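Local coordinates for protein lasso peptide isopeptidase AtxE2 (Asticcacaulis excentricus, PDB 5TXE) that hydrolyses the isopeptide bond of the lasso peptides astexin-2 and astexin-3, which it recognises mainly by their threaded loop, and so converts them to linear peptides, at residues R152-S157 with E161-V166; R205-D210 with A219-L224; W308-E311 with L316-L319; A325-A330 with V402-L407; G449-I454 with H638-P643. The protein carries 1 engineered substitution. All blocks are in the same frame, centred on the assembly; numbering follows the deposited sequence.

Contact 1 of 5, residues R152-S157 with E161-V166; sequences RVWRAS and EGASPV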
# COMPACT_ATOMS: atom_id res chain seq x y z
N ARG A 152 -10.36 -9.55 -18.96
CA ARG A 152 -10.84 -10.85 -19.43
C ARG A 152 -10.25 -11.95 -18.53
O ARG A 152 -9.28 -11.71 -17.80
CB ARG A 152 -10.31 -11.08 -20.82
CG ARG A 152 -10.80 -10.07 -21.85
CD ARG A 152 -10.24 -10.37 -23.25
NE ARG A 152 -10.67 -9.35 -24.19
CZ ARG A 152 -10.19 -8.11 -24.25
NH1 ARG A 152 -9.23 -7.68 -23.45
NH2 ARG A 152 -10.72 -7.28 -25.10
N VAL A 153 -10.78 -13.15 -18.65
CA VAL A 153 -10.12 -14.33 -18.07
C VAL A 153 -9.23 -14.96 -19.13
O VAL A 153 -9.68 -15.23 -20.26
CB VAL A 153 -11.13 -15.37 -17.58
CG1 VAL A 153 -10.37 -16.54 -17.03
CG2 VAL A 153 -12.03 -14.77 -16.51
N TRP A 154 -8.00 -15.21 -18.76
CA TRP A 154 -7.09 -15.89 -19.59
C TRP A 154 -6.83 -17.27 -18.99
O TRP A 154 -6.94 -17.47 -17.80
CB TRP A 154 -5.75 -15.13 -19.74
CG TRP A 154 -5.82 -13.92 -20.68
CD1 TRP A 154 -6.68 -12.89 -20.59
CD2 TRP A 154 -5.00 -13.67 -21.82
NE1 TRP A 154 -6.46 -12.00 -21.61
CE2 TRP A 154 -5.42 -12.45 -22.37
CE3 TRP A 154 -3.93 -14.35 -22.42
CZ2 TRP A 154 -4.82 -11.87 -23.49
CZ3 TRP A 154 -3.35 -13.80 -23.57
CH2 TRP A 154 -3.81 -12.58 -24.09
N ARG A 155 -6.44 -18.19 -19.87
CA ARG A 155 -6.08 -19.56 -19.54
C ARG A 155 -4.71 -19.85 -20.05
O ARG A 155 -4.44 -19.63 -21.21
CB ARG A 155 -7.07 -20.49 -20.19
CG ARG A 155 -6.75 -21.96 -20.00
CD ARG A 155 -7.87 -22.72 -20.65
NE ARG A 155 -7.65 -24.14 -20.56
CZ ARG A 155 -7.06 -24.86 -21.50
NH1 ARG A 155 -6.65 -24.27 -22.63
NH2 ARG A 155 -6.89 -26.17 -21.32
N ALA A 156 -3.83 -20.33 -19.21
CA ALA A 156 -2.46 -20.60 -19.59
C ALA A 156 -2.08 -22.07 -19.33
O ALA A 156 -2.44 -22.62 -18.30
CB ALA A 156 -1.50 -19.70 -18.83
N SER A 157 -1.28 -22.66 -20.21
CA SER A 157 -0.70 -23.99 -19.97
C SER A 157 0.51 -23.87 -19.08
O SER A 157 1.33 -22.99 -19.25
CB SER A 157 -0.33 -24.66 -21.30
OG SER A 157 0.34 -25.88 -21.09
N GLU A 161 3.42 -23.39 -22.78
CA GLU A 161 3.13 -23.54 -24.19
C GLU A 161 2.23 -22.46 -24.72
O GLU A 161 2.05 -22.37 -25.93
CB GLU A 161 2.53 -24.93 -24.53
CG GLU A 161 2.06 -25.83 -23.39
CD GLU A 161 3.19 -26.58 -22.70
OE1 GLU A 161 4.35 -26.30 -23.07
OE2 GLU A 161 2.92 -27.46 -21.84
N GLY A 162 1.64 -21.66 -23.83
CA GLY A 162 0.91 -20.48 -24.27
C GLY A 162 -0.35 -20.20 -23.49
O GLY A 162 -0.83 -21.03 -22.71
N ALA A 163 -0.91 -19.03 -23.75
CA ALA A 163 -2.01 -18.52 -22.99
C ALA A 163 -2.95 -17.77 -23.93
O ALA A 163 -2.49 -17.19 -24.88
CB ALA A 163 -1.47 -17.60 -21.90
N SER A 164 -4.25 -17.79 -23.71
CA SER A 164 -5.13 -16.97 -24.52
C SER A 164 -6.35 -16.62 -23.71
O SER A 164 -6.62 -17.25 -22.74
CB SER A 164 -5.55 -17.72 -25.77
OG SER A 164 -6.02 -18.95 -25.37
N PRO A 165 -7.08 -15.58 -24.12
CA PRO A 165 -8.26 -15.20 -23.40
C PRO A 165 -9.38 -16.19 -23.67
O PRO A 165 -9.60 -16.56 -24.84
CB PRO A 165 -8.62 -13.83 -24.02
CG PRO A 165 -8.02 -13.82 -25.39
CD PRO A 165 -6.77 -14.70 -25.26
N VAL A 166 -10.11 -16.59 -22.63
CA VAL A 166 -11.23 -17.52 -22.78
C VAL A 166 -12.56 -16.96 -22.36
O VAL A 166 -13.60 -17.47 -22.72
CB VAL A 166 -10.95 -18.84 -22.08
CG1 VAL A 166 -9.74 -19.52 -22.73
CG2 VAL A 166 -10.65 -18.64 -20.60

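Contact 2 of 5, residues R205-D210 with A219-L224; sequences RGWVYD and ARPRVL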
# COMPACT_ATOMS: atom_id res chain seq x y z
N ARG A 205 -29.99 16.11 -21.01
CA ARG A 205 -30.84 17.11 -20.38
C ARG A 205 -30.13 17.91 -19.29
O ARG A 205 -30.72 18.80 -18.67
CB ARG A 205 -32.07 16.42 -19.83
CG ARG A 205 -33.04 15.98 -20.93
CD ARG A 205 -34.30 15.27 -20.35
NE ARG A 205 -34.02 14.19 -19.36
CZ ARG A 205 -33.60 12.95 -19.66
NH1 ARG A 205 -33.36 12.60 -20.93
NH2 ARG A 205 -33.38 12.02 -18.71
N GLY A 206 -28.86 17.62 -19.11
CA GLY A 206 -28.07 18.21 -18.03
C GLY A 206 -28.23 17.38 -16.78
O GLY A 206 -29.27 16.80 -16.58
N TRP A 207 -27.21 17.31 -15.92
CA TRP A 207 -27.28 16.56 -14.71
C TRP A 207 -27.35 17.49 -13.54
O TRP A 207 -26.59 18.47 -13.44
CB TRP A 207 -25.99 15.76 -14.55
CG TRP A 207 -25.66 14.73 -15.57
CD1 TRP A 207 -26.36 13.62 -15.89
CD2 TRP A 207 -24.41 14.64 -16.30
NE1 TRP A 207 -25.68 12.87 -16.80
CE2 TRP A 207 -24.48 13.47 -17.08
CE3 TRP A 207 -23.30 15.46 -16.41
CZ2 TRP A 207 -23.48 13.12 -17.97
CZ3 TRP A 207 -22.29 15.09 -17.26
CH2 TRP A 207 -22.39 13.92 -18.04
N VAL A 208 -28.22 17.18 -12.59
CA VAL A 208 -28.26 17.96 -11.34
C VAL A 208 -26.99 17.65 -10.52
O VAL A 208 -26.72 16.48 -10.22
CB VAL A 208 -29.44 17.55 -10.43
CG1 VAL A 208 -29.46 18.45 -9.19
CG2 VAL A 208 -30.73 17.69 -11.15
N TYR A 209 -26.30 18.67 -10.09
CA TYR A 209 -25.13 18.48 -9.23
C TYR A 209 -25.59 18.10 -7.83
O TYR A 209 -26.21 18.91 -7.14
CB TYR A 209 -24.29 19.76 -9.14
CG TYR A 209 -23.03 19.60 -8.31
CD1 TYR A 209 -21.95 18.89 -8.78
CD2 TYR A 209 -22.92 20.19 -7.09
CE1 TYR A 209 -20.79 18.73 -8.02
CE2 TYR A 209 -21.78 20.03 -6.33
CZ TYR A 209 -20.71 19.32 -6.83
OH TYR A 209 -19.61 19.19 -6.08
N ASP A 210 -25.25 16.89 -7.42
CA ASP A 210 -25.76 16.28 -6.19
C ASP A 210 -24.74 15.20 -5.76
O ASP A 210 -23.52 15.25 -6.10
CB ASP A 210 -27.16 15.70 -6.44
CG ASP A 210 -27.18 14.55 -7.55
OD1 ASP A 210 -26.11 14.07 -8.00
OD2 ASP A 210 -28.30 14.13 -7.96
N ALA A 219 -16.02 15.40 -13.96
CA ALA A 219 -17.20 16.23 -14.06
C ALA A 219 -18.42 15.47 -14.53
O ALA A 219 -19.28 16.04 -15.18
CB ALA A 219 -16.90 17.37 -15.01
N ARG A 220 -18.49 14.19 -14.20
CA ARG A 220 -19.61 13.33 -14.55
C ARG A 220 -20.16 12.69 -13.29
O ARG A 220 -19.43 12.46 -12.34
CB ARG A 220 -19.19 12.23 -15.49
CG ARG A 220 -18.72 12.69 -16.86
CD ARG A 220 -18.32 11.46 -17.74
NE ARG A 220 -19.47 10.67 -18.20
CZ ARG A 220 -20.23 10.99 -19.25
NH1 ARG A 220 -19.98 12.08 -19.99
NH2 ARG A 220 -21.23 10.19 -19.61
N PRO A 221 -21.46 12.39 -13.28
CA PRO A 221 -22.01 11.67 -12.15
C PRO A 221 -21.40 10.27 -12.13
O PRO A 221 -21.15 9.71 -13.20
CB PRO A 221 -23.49 11.57 -12.47
CG PRO A 221 -23.75 12.49 -13.58
CD PRO A 221 -22.47 12.59 -14.32
N ARG A 222 -21.17 9.73 -10.94
CA ARG A 222 -20.74 8.35 -10.76
C ARG A 222 -21.96 7.46 -10.58
O ARG A 222 -23.05 7.92 -10.17
CB ARG A 222 -19.86 8.25 -9.51
CG ARG A 222 -18.74 9.25 -9.59
CD ARG A 222 -17.27 8.92 -9.29
NE ARG A 222 -16.93 8.69 -7.89
CZ ARG A 222 -15.74 8.88 -7.29
NH1 ARG A 222 -14.67 9.44 -7.88
NH2 ARG A 222 -15.62 8.53 -6.01
N VAL A 223 -21.77 6.18 -10.81
CA VAL A 223 -22.77 5.19 -10.60
C VAL A 223 -22.85 4.92 -9.10
O VAL A 223 -21.84 4.60 -8.46
CB VAL A 223 -22.38 3.86 -11.28
CG1 VAL A 223 -23.36 2.76 -10.91
CG2 VAL A 223 -22.27 4.04 -12.81
N LEU A 224 -24.06 4.97 -8.57
CA LEU A 224 -24.34 4.65 -7.15
C LEU A 224 -24.62 3.16 -6.96
O LEU A 224 -25.29 2.54 -7.78
CB LEU A 224 -25.57 5.43 -6.68
CG LEU A 224 -25.42 6.95 -6.84
CD1 LEU A 224 -26.75 7.67 -6.52
CD2 LEU A 224 -24.29 7.47 -5.95

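Contact 3 of 5, residues W308-E311 with L316-L319; sequences WGDE and LYFL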
# COMPACT_ATOMS: atom_id res chain seq x y z
N TRP A 308 -2.68 -21.62 10.07
CA TRP A 308 -2.81 -22.79 9.19
C TRP A 308 -2.85 -24.08 9.98
O TRP A 308 -1.96 -24.31 10.85
CB TRP A 308 -1.57 -22.93 8.32
CG TRP A 308 -1.33 -21.84 7.32
CD1 TRP A 308 -1.74 -21.82 6.03
CD2 TRP A 308 -0.60 -20.63 7.53
NE1 TRP A 308 -1.33 -20.67 5.43
CE2 TRP A 308 -0.62 -19.93 6.33
CE3 TRP A 308 0.05 -20.07 8.64
CZ2 TRP A 308 -0.01 -18.68 6.19
CZ3 TRP A 308 0.67 -18.85 8.49
CH2 TRP A 308 0.63 -18.16 7.27
N GLY A 309 -3.89 -24.89 9.73
CA GLY A 309 -4.04 -26.19 10.40
C GLY A 309 -3.40 -27.31 9.61
O GLY A 309 -3.52 -27.34 8.41
N ASP A 310 -2.76 -28.25 10.27
CA ASP A 310 -2.13 -29.40 9.60
C ASP A 310 -2.57 -30.68 10.30
O ASP A 310 -2.03 -30.98 11.37
CB ASP A 310 -0.60 -29.24 9.68
CG ASP A 310 0.19 -30.39 9.00
OD1 ASP A 310 -0.44 -31.38 8.53
OD2 ASP A 310 1.46 -30.25 8.93
N GLU A 311 -3.50 -31.42 9.70
CA GLU A 311 -4.05 -32.67 10.29
C GLU A 311 -3.01 -33.78 10.48
O GLU A 311 -2.92 -34.39 11.54
CB GLU A 311 -5.25 -33.20 9.46
CG GLU A 311 -6.49 -33.56 10.30
CD GLU A 311 -7.76 -32.98 9.70
OE1 GLU A 311 -7.86 -31.72 9.67
OE2 GLU A 311 -8.66 -33.77 9.29
N LEU A 316 -1.09 -26.56 14.74
CA LEU A 316 -1.49 -25.29 14.21
C LEU A 316 -0.24 -24.44 14.07
O LEU A 316 0.64 -24.46 14.95
CB LEU A 316 -2.44 -24.63 15.17
CG LEU A 316 -3.03 -23.33 14.68
CD1 LEU A 316 -4.06 -23.56 13.58
CD2 LEU A 316 -3.62 -22.56 15.83
N TYR A 317 -0.12 -23.74 12.92
CA TYR A 317 0.93 -22.74 12.74
C TYR A 317 0.29 -21.37 12.63
O TYR A 317 -0.81 -21.23 12.10
CB TYR A 317 1.69 -23.00 11.47
CG TYR A 317 2.23 -24.39 11.31
CD1 TYR A 317 3.44 -24.76 11.87
CD2 TYR A 317 1.53 -25.32 10.54
CE1 TYR A 317 3.93 -26.04 11.69
CE2 TYR A 317 2.04 -26.60 10.33
CZ TYR A 317 3.23 -26.98 10.91
OH TYR A 317 3.70 -28.30 10.70
N PHE A 318 0.95 -20.35 13.17
CA PHE A 318 0.46 -19.01 13.02
C PHE A 318 1.50 -17.91 12.97
O PHE A 318 2.62 -18.07 13.46
CB PHE A 318 -0.64 -18.70 14.03
CG PHE A 318 -0.22 -18.75 15.46
CD1 PHE A 318 0.41 -17.68 16.05
CD2 PHE A 318 -0.56 -19.84 16.26
CE1 PHE A 318 0.75 -17.69 17.38
CE2 PHE A 318 -0.23 -19.85 17.61
CZ PHE A 318 0.42 -18.77 18.17
N LEU A 319 1.09 -16.81 12.36
CA LEU A 319 1.92 -15.61 12.24
C LEU A 319 1.40 -14.51 13.11
O LEU A 319 0.19 -14.43 13.36
CB LEU A 319 1.83 -15.04 10.82
CG LEU A 319 2.65 -15.74 9.75
CD1 LEU A 319 2.41 -15.09 8.39
CD2 LEU A 319 4.12 -15.66 10.10

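Contact 4 of 5, residues A325-A330 with V402-L407; sequences ASNEMA and VERLTL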
# COMPACT_ATOMS: atom_id res chain seq x y z
N ALA A 325 7.27 -1.92 19.41
CA ALA A 325 6.43 -1.26 18.43
C ALA A 325 6.02 -2.23 17.34
O ALA A 325 5.84 -1.83 16.21
CB ALA A 325 7.17 -0.07 17.80
N SER A 326 5.89 -3.51 17.67
CA SER A 326 5.49 -4.53 16.70
C SER A 326 6.39 -4.61 15.48
O SER A 326 5.93 -4.98 14.42
CB SER A 326 4.04 -4.31 16.22
OG SER A 326 3.17 -4.52 17.30
N ASN A 327 7.66 -4.27 15.62
CA ASN A 327 8.52 -4.19 14.43
C ASN A 327 8.86 -5.53 13.72
O ASN A 327 9.24 -5.53 12.54
CB ASN A 327 9.78 -3.43 14.75
CG ASN A 327 10.83 -4.26 15.42
OD1 ASN A 327 11.75 -4.74 14.77
ND2 ASN A 327 10.71 -4.45 16.70
N GLU A 328 8.67 -6.66 14.39
CA GLU A 328 9.02 -7.95 13.81
C GLU A 328 7.85 -8.81 13.50
O GLU A 328 6.76 -8.57 13.98
CB GLU A 328 9.92 -8.71 14.75
CG GLU A 328 11.30 -8.09 14.89
CD GLU A 328 12.24 -9.02 15.63
OE1 GLU A 328 12.22 -10.23 15.33
OE2 GLU A 328 12.97 -8.54 16.51
N MET A 329 8.05 -9.78 12.62
CA MET A 329 7.08 -10.82 12.36
C MET A 329 7.62 -12.06 13.03
O MET A 329 8.81 -12.23 13.09
CB MET A 329 6.98 -11.17 10.88
CG MET A 329 6.40 -10.08 10.02
SD MET A 329 4.69 -10.30 9.58
CE MET A 329 4.73 -11.94 8.92
N ALA A 330 6.72 -12.95 13.41
CA ALA A 330 7.09 -14.24 14.01
C ALA A 330 6.11 -15.32 13.60
O ALA A 330 4.94 -15.07 13.42
CB ALA A 330 7.14 -14.12 15.53
N VAL A 402 21.87 0.27 6.78
CA VAL A 402 20.60 0.42 7.46
C VAL A 402 20.68 0.05 8.95
O VAL A 402 21.24 -0.97 9.30
CB VAL A 402 19.55 -0.51 6.84
CG1 VAL A 402 18.18 -0.19 7.42
CG2 VAL A 402 19.53 -0.29 5.36
N GLU A 403 20.04 0.82 9.80
CA GLU A 403 20.02 0.52 11.19
C GLU A 403 18.62 0.83 11.73
O GLU A 403 18.10 1.91 11.53
CB GLU A 403 21.09 1.40 11.85
CG GLU A 403 20.74 1.83 13.24
CD GLU A 403 21.78 2.76 13.89
OE1 GLU A 403 22.76 3.24 13.19
OE2 GLU A 403 21.57 3.02 15.11
N ARG A 404 18.00 -0.12 12.42
CA ARG A 404 16.68 0.13 12.98
C ARG A 404 16.75 0.90 14.28
O ARG A 404 17.45 0.48 15.17
CB ARG A 404 15.98 -1.16 13.26
CG ARG A 404 14.56 -0.95 13.77
CD ARG A 404 13.66 -2.07 13.31
NE ARG A 404 13.34 -2.00 11.89
CZ ARG A 404 12.45 -2.78 11.28
NH1 ARG A 404 11.75 -3.71 11.96
NH2 ARG A 404 12.22 -2.63 10.00
N LEU A 405 16.02 2.01 14.35
CA LEU A 405 15.97 2.91 15.49
C LEU A 405 14.74 2.57 16.31
O LEU A 405 13.69 2.24 15.75
CB LEU A 405 15.80 4.40 15.08
CG LEU A 405 16.81 5.03 14.15
CD1 LEU A 405 16.30 6.39 13.70
CD2 LEU A 405 18.14 5.18 14.84
N THR A 406 14.87 2.77 17.63
CA THR A 406 13.79 2.58 18.54
C THR A 406 13.81 3.60 19.63
O THR A 406 14.86 4.00 20.14
CB THR A 406 13.85 1.20 19.22
OG1 THR A 406 15.11 1.07 19.86
CG2 THR A 406 13.67 0.03 18.21
N LEU A 407 12.62 4.05 19.97
CA LEU A 407 12.49 4.94 21.06
C LEU A 407 11.04 4.93 21.57
O LEU A 407 10.14 4.31 20.95
CB LEU A 407 12.96 6.35 20.71
CG LEU A 407 12.27 7.16 19.61
CD1 LEU A 407 10.94 7.77 20.03
CD2 LEU A 407 13.24 8.28 19.20

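Contact 5 of 5, residues G449-I454 with H638-P643; sequences GDENPI and HVKWQP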
# COMPACT_ATOMS: atom_id res chain seq x y z
N GLY A 449 3.32 4.70 -1.17
CA GLY A 449 3.03 5.12 -2.54
C GLY A 449 4.18 5.10 -3.51
O GLY A 449 4.03 5.44 -4.67
N ASP A 450 5.33 4.68 -3.04
CA ASP A 450 6.54 4.60 -3.86
C ASP A 450 6.86 5.91 -4.60
O ASP A 450 6.91 5.96 -5.83
CB ASP A 450 6.48 3.38 -4.83
CG ASP A 450 7.84 3.14 -5.53
OD1 ASP A 450 8.80 3.92 -5.23
OD2 ASP A 450 7.94 2.23 -6.41
N GLU A 451 7.09 6.97 -3.82
CA GLU A 451 7.27 8.31 -4.36
C GLU A 451 8.64 8.90 -4.03
O GLU A 451 9.07 9.86 -4.67
CB GLU A 451 6.34 9.29 -3.63
CG GLU A 451 5.03 9.67 -4.18
CD GLU A 451 5.00 10.27 -5.60
OE1 GLU A 451 4.83 11.55 -5.82
OE2 GLU A 451 5.01 9.37 -6.47
N ASN A 452 9.25 8.44 -2.94
CA ASN A 452 10.44 9.11 -2.43
C ASN A 452 11.54 8.11 -2.26
O ASN A 452 11.48 7.29 -1.36
CB ASN A 452 10.12 9.81 -1.12
CG ASN A 452 9.14 10.97 -1.32
OD1 ASN A 452 9.53 12.04 -1.73
ND2 ASN A 452 7.84 10.72 -1.06
N PRO A 453 12.56 8.18 -3.12
CA PRO A 453 13.46 7.03 -3.33
C PRO A 453 14.60 6.89 -2.26
O PRO A 453 15.55 7.68 -2.23
CB PRO A 453 14.04 7.33 -4.70
CG PRO A 453 14.08 8.79 -4.75
CD PRO A 453 12.90 9.30 -3.99
N ILE A 454 14.47 5.90 -1.40
CA ILE A 454 15.19 5.93 -0.15
C ILE A 454 16.66 5.64 -0.39
O ILE A 454 17.52 6.42 -0.01
CB ILE A 454 14.56 4.91 0.82
CG1 ILE A 454 13.27 5.49 1.32
CG2 ILE A 454 15.50 4.63 2.00
CD1 ILE A 454 12.38 4.47 1.96
N HIS A 638 -3.84 8.94 -7.26
CA HIS A 638 -3.40 9.18 -5.89
C HIS A 638 -2.07 8.52 -5.61
O HIS A 638 -1.18 9.16 -5.07
CB HIS A 638 -4.53 8.62 -5.00
CG HIS A 638 -4.28 8.66 -3.55
ND1 HIS A 638 -4.24 9.83 -2.85
CD2 HIS A 638 -4.11 7.66 -2.64
CE1 HIS A 638 -4.02 9.57 -1.57
NE2 HIS A 638 -3.93 8.26 -1.42
N VAL A 639 -1.91 7.27 -6.04
CA VAL A 639 -0.59 6.62 -6.17
C VAL A 639 -0.26 6.50 -7.68
O VAL A 639 -1.13 6.09 -8.47
CB VAL A 639 -0.68 5.23 -5.53
CG1 VAL A 639 0.51 4.38 -5.87
CG2 VAL A 639 -0.82 5.39 -4.02
N LYS A 640 0.97 6.82 -8.08
CA LYS A 640 1.29 6.93 -9.50
C LYS A 640 1.62 5.57 -10.05
O LYS A 640 2.10 4.76 -9.34
CB LYS A 640 2.40 7.93 -9.77
CG LYS A 640 2.02 9.34 -9.41
CD LYS A 640 3.18 10.28 -9.57
CE LYS A 640 2.82 11.71 -9.23
NZ LYS A 640 2.71 11.95 -7.76
N TRP A 641 1.29 5.34 -11.32
CA TRP A 641 1.40 4.01 -11.91
C TRP A 641 2.33 3.99 -13.12
O TRP A 641 2.83 2.91 -13.49
CB TRP A 641 -0.00 3.51 -12.26
CG TRP A 641 -0.68 4.23 -13.35
CD1 TRP A 641 -1.35 5.39 -13.25
CD2 TRP A 641 -0.83 3.79 -14.74
NE1 TRP A 641 -1.88 5.74 -14.50
CE2 TRP A 641 -1.56 4.78 -15.41
CE3 TRP A 641 -0.40 2.68 -15.47
CZ2 TRP A 641 -1.89 4.68 -16.77
CZ3 TRP A 641 -0.72 2.58 -16.82
CH2 TRP A 641 -1.47 3.58 -17.46
N GLN A 642 2.60 5.15 -13.75
CA GLN A 642 3.37 5.14 -15.00
C GLN A 642 4.86 5.24 -14.70
O GLN A 642 5.30 6.14 -14.00
CB GLN A 642 2.94 6.26 -15.95
CG GLN A 642 1.46 6.24 -16.32
CD GLN A 642 1.10 7.28 -17.37
OE1 GLN A 642 1.83 7.48 -18.32
NE2 GLN A 642 0.01 7.94 -17.18
N PRO A 643 5.63 4.26 -15.17
CA PRO A 643 7.04 4.21 -14.80
C PRO A 643 7.85 5.45 -15.13
O PRO A 643 8.73 5.83 -14.33
CB PRO A 643 7.56 3.02 -15.59
CG PRO A 643 6.35 2.13 -15.72
CD PRO A 643 5.23 3.08 -15.96
O HOH W 1 2.90 7.47 -6.11

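Contact 1 of 5, residues R152-S157 with E161-V166
The pyrrolidine ring of P165 lies over one face of the W154 indole. P165 CD stands 3.7 Å from the centroid of the six-membered ring of W154 and 4° off its normal, a CH-pi contact, while P165 N sits above the ring as well. With CG anti to its own carbonyl carbon, W154 swings the indole to the side of P165 (chi1 -77°), and chi2 of 55° turns its face to the pyrrolidine. P165 suits its place because it belongs to a non-hydrogen-bonded pair, where an N-H would point away from strand 152-157 anyway.

R152 adds its methylene arm, CD lying 3.9 Å from P165 CB, and its guanidinium continues to E168 and to the carbonyl of D147. On the same face as W154, the methyl groups A156 CB and A163 CB meet at 3.7 Å. V166 CG1 rests 3.8 Å from R155 CB, and its CG2 faces V153. The backbones bond antiparallel, with V166 N to V153 O at 2.8 Å and both bonds of the R155-S164 pair made. G162, whose backbone angles call for glycine, gives its carbonyl to S157 N at 3.0 Å.

The hairpin forms the outer half of a four-stranded antiparallel sheet, consistent with a blade of the propeller found in prolyl oligopeptidases. Strand 150-157 pairs on its other edge with strand 140-147, and V153 and R155 pack against strand 173-178.

Contact 2 of 5, residues R205-D210 with A219-L224
W207 and P221 make a CH-pi contact between two irregular loop segments, both within the long connection from helix 190-202 to strand 230-235, away from the active site. P221 CG stands 3.5 Å from the centroid of the five-membered ring of W207, 7° off its normal, and P221 CD comes within 3.4 Å of W207 CD2 at the ring fusion. The two side chains cross at about a right angle, so the proline presents its CG-CD edge to the broad indole face.

R220 approaches differently. Its chain bends at chi3 (72°), which swings the guanidinium round to the far rim of the indole, where R220 NH1 lies 3.6 Å from W207 CH2. The two planes are 84° apart: the indole turns its edge to a face of the guanidinium, unlike the flat stack that arginine and tryptophan often form. A219 O comes 3.8 Å from W207 CZ3.

Both polar groups are tied to the helix. W207 NE1 donates to the carbonyl of I199 and R220 NH2 pairs with E200, while P221 packs on I199. Tryptophan thus serves twice, with its face taking the proline and its N-H fastening the loop.

No hydrogen bond joins the two segments themselves. Their cohesion probably rests on shape and dispersion, while the hydrogen bond and the salt bridge to helix 190-202 hold the two side chains in place.

Contact 3 of 5, residues W308-E311 with L316-L319
W308 and Y317 form the hydrogen-bonded pair of a beta hairpin, strands 304-310 and 315-322, at the edge of a four-stranded antiparallel sheet that is consistent with a propeller blade. Two backbone bonds hold them: W308 N to Y317 O and Y317 N to W308 O, both 2.8 Å, the second almost straight at 177° and lying in the carbonyl plane.

Packing contacts surround this pair. The W308 indole, with CG anti to its carbonyl carbon (chi1 -66°), runs along the hairpin toward L319 and meets it with an edge: W308 CH2 is 3.7 Å from L319 CD1. A branched leucine fits against such a rim, and the same indole packs on C354. On the opposite side of the sheet L316 sends its CD1 under the strand to 3.5 Å from W308 O. G309 stands across from L316 as its non-hydrogen-bonded partner, and having no side chain it leaves that position to the leucine methyl.

The polar contacts are looser. D310 has CG anti to its backbone N, which carries the carboxylate across to the edge of the tyrosine ring; R356 makes a further ion pair with it, long and weak. D310 CB lies 3.8 Å from Y317 CE2, and the carboxylate plane is inclined 35° to the ring. D310 OD2 lies in the ring plane at its edge and accepts a weak bond from Y317 OH, 3.5 Å away.

Contact 4 of 5, residues A325-A330 with V402-L407
The guanidinium of R404 takes the side-chain amide of N327 at its edge, the oxygen N327 OD1 lying only 3° out of the guanidinium plane, while the amide plane itself is turned 79° away. F416 packs against both side chains. The contact joins a four-stranded propeller-like blade to strand 401-408, the outermost strand of the alpha/beta-hydrolase sheet.

N327 belongs to a classic beta bulge, sharing with E328 the place opposite E322. N327 CG stands in the crowded position between backbone N and carbonyl carbon, and the amide nitrogen is taken by the carbonyl of W324. R404, bent at chi2 and chi3, reaches across the domain boundary while its NE pairs with D418. A leucine in place of R404 would probably leave D418 without its counter-charge and N327 without this donor.

R404 NH1 also bonds weakly to the carbonyl N327 O at 3.2 Å; its stronger bond runs 3.0 Å to a lone pair of N327 OD1, with an N-H...O angle of 156°.

Contact 5 of 5, residues G449-I454 with H638-P643
Bends at chi2 of E451 (-55°) and at chi4 of K640 (76°) bring the carboxylate and the ammonium together, two side chains that cross at about a right angle. K640 lies in the histidine loop of the alpha/beta-hydrolase fold, two residues after H638, the probable histidine of the charge relay system, and E451 in the loop before helix 454-459.

K640 NZ forms a salt bridge with E451 OE1 at 2.9 Å, coming from above the carboxylate plane, 39° out of it. The ammonium has a second acceptor in the carbonyl of Q605. Both side chains are buried, and pairing opposite charges probably offsets part of the cost of burying them. An alanine in place of E451 would probably leave the buried ammonium of K640 with a carbonyl but no counter-charge, and the bridging water with one acceptor fewer.

Beside the ion pair V639 CG1 rests 3.9 Å from G449 O. G449 has positive phi, which favours glycine, and V639 CG2 approaches its CA. V639 also packs on an apolar side chain of the bound lasso peptide, and H638 hydrogen-bonds E610 through ND1 and the peptide backbone through NE2; the nucleophile position, A527, is engineered.

One water knits the loops, donating to G449 O at 2.7 Å and E451 OE2 at 2.9 Å and accepting from K640 N at 2.8 Å.

Overall arrangement
From the N terminus the five contacts follow one another in series, none nesting within or crossing another. Contacts 1 and 3 close short hairpin turns in two separate four-stranded sheets of the propeller-like part, their centres about 34 Å apart. Contact 2, between them in sequence, closes a loop of eight residues beside helix 190-202. Contact 4 spans 71 residues and ties the sheet of contact 3 to the edge of the hydrolase sheet; L319 CD2 packs 3.5 Å from A330 O, where contacts 3 and 4 touch. Contact 5 makes the longest closure, 183 residues, within the catalytic region, its nearest atoms about 7 Å from those of contact 4.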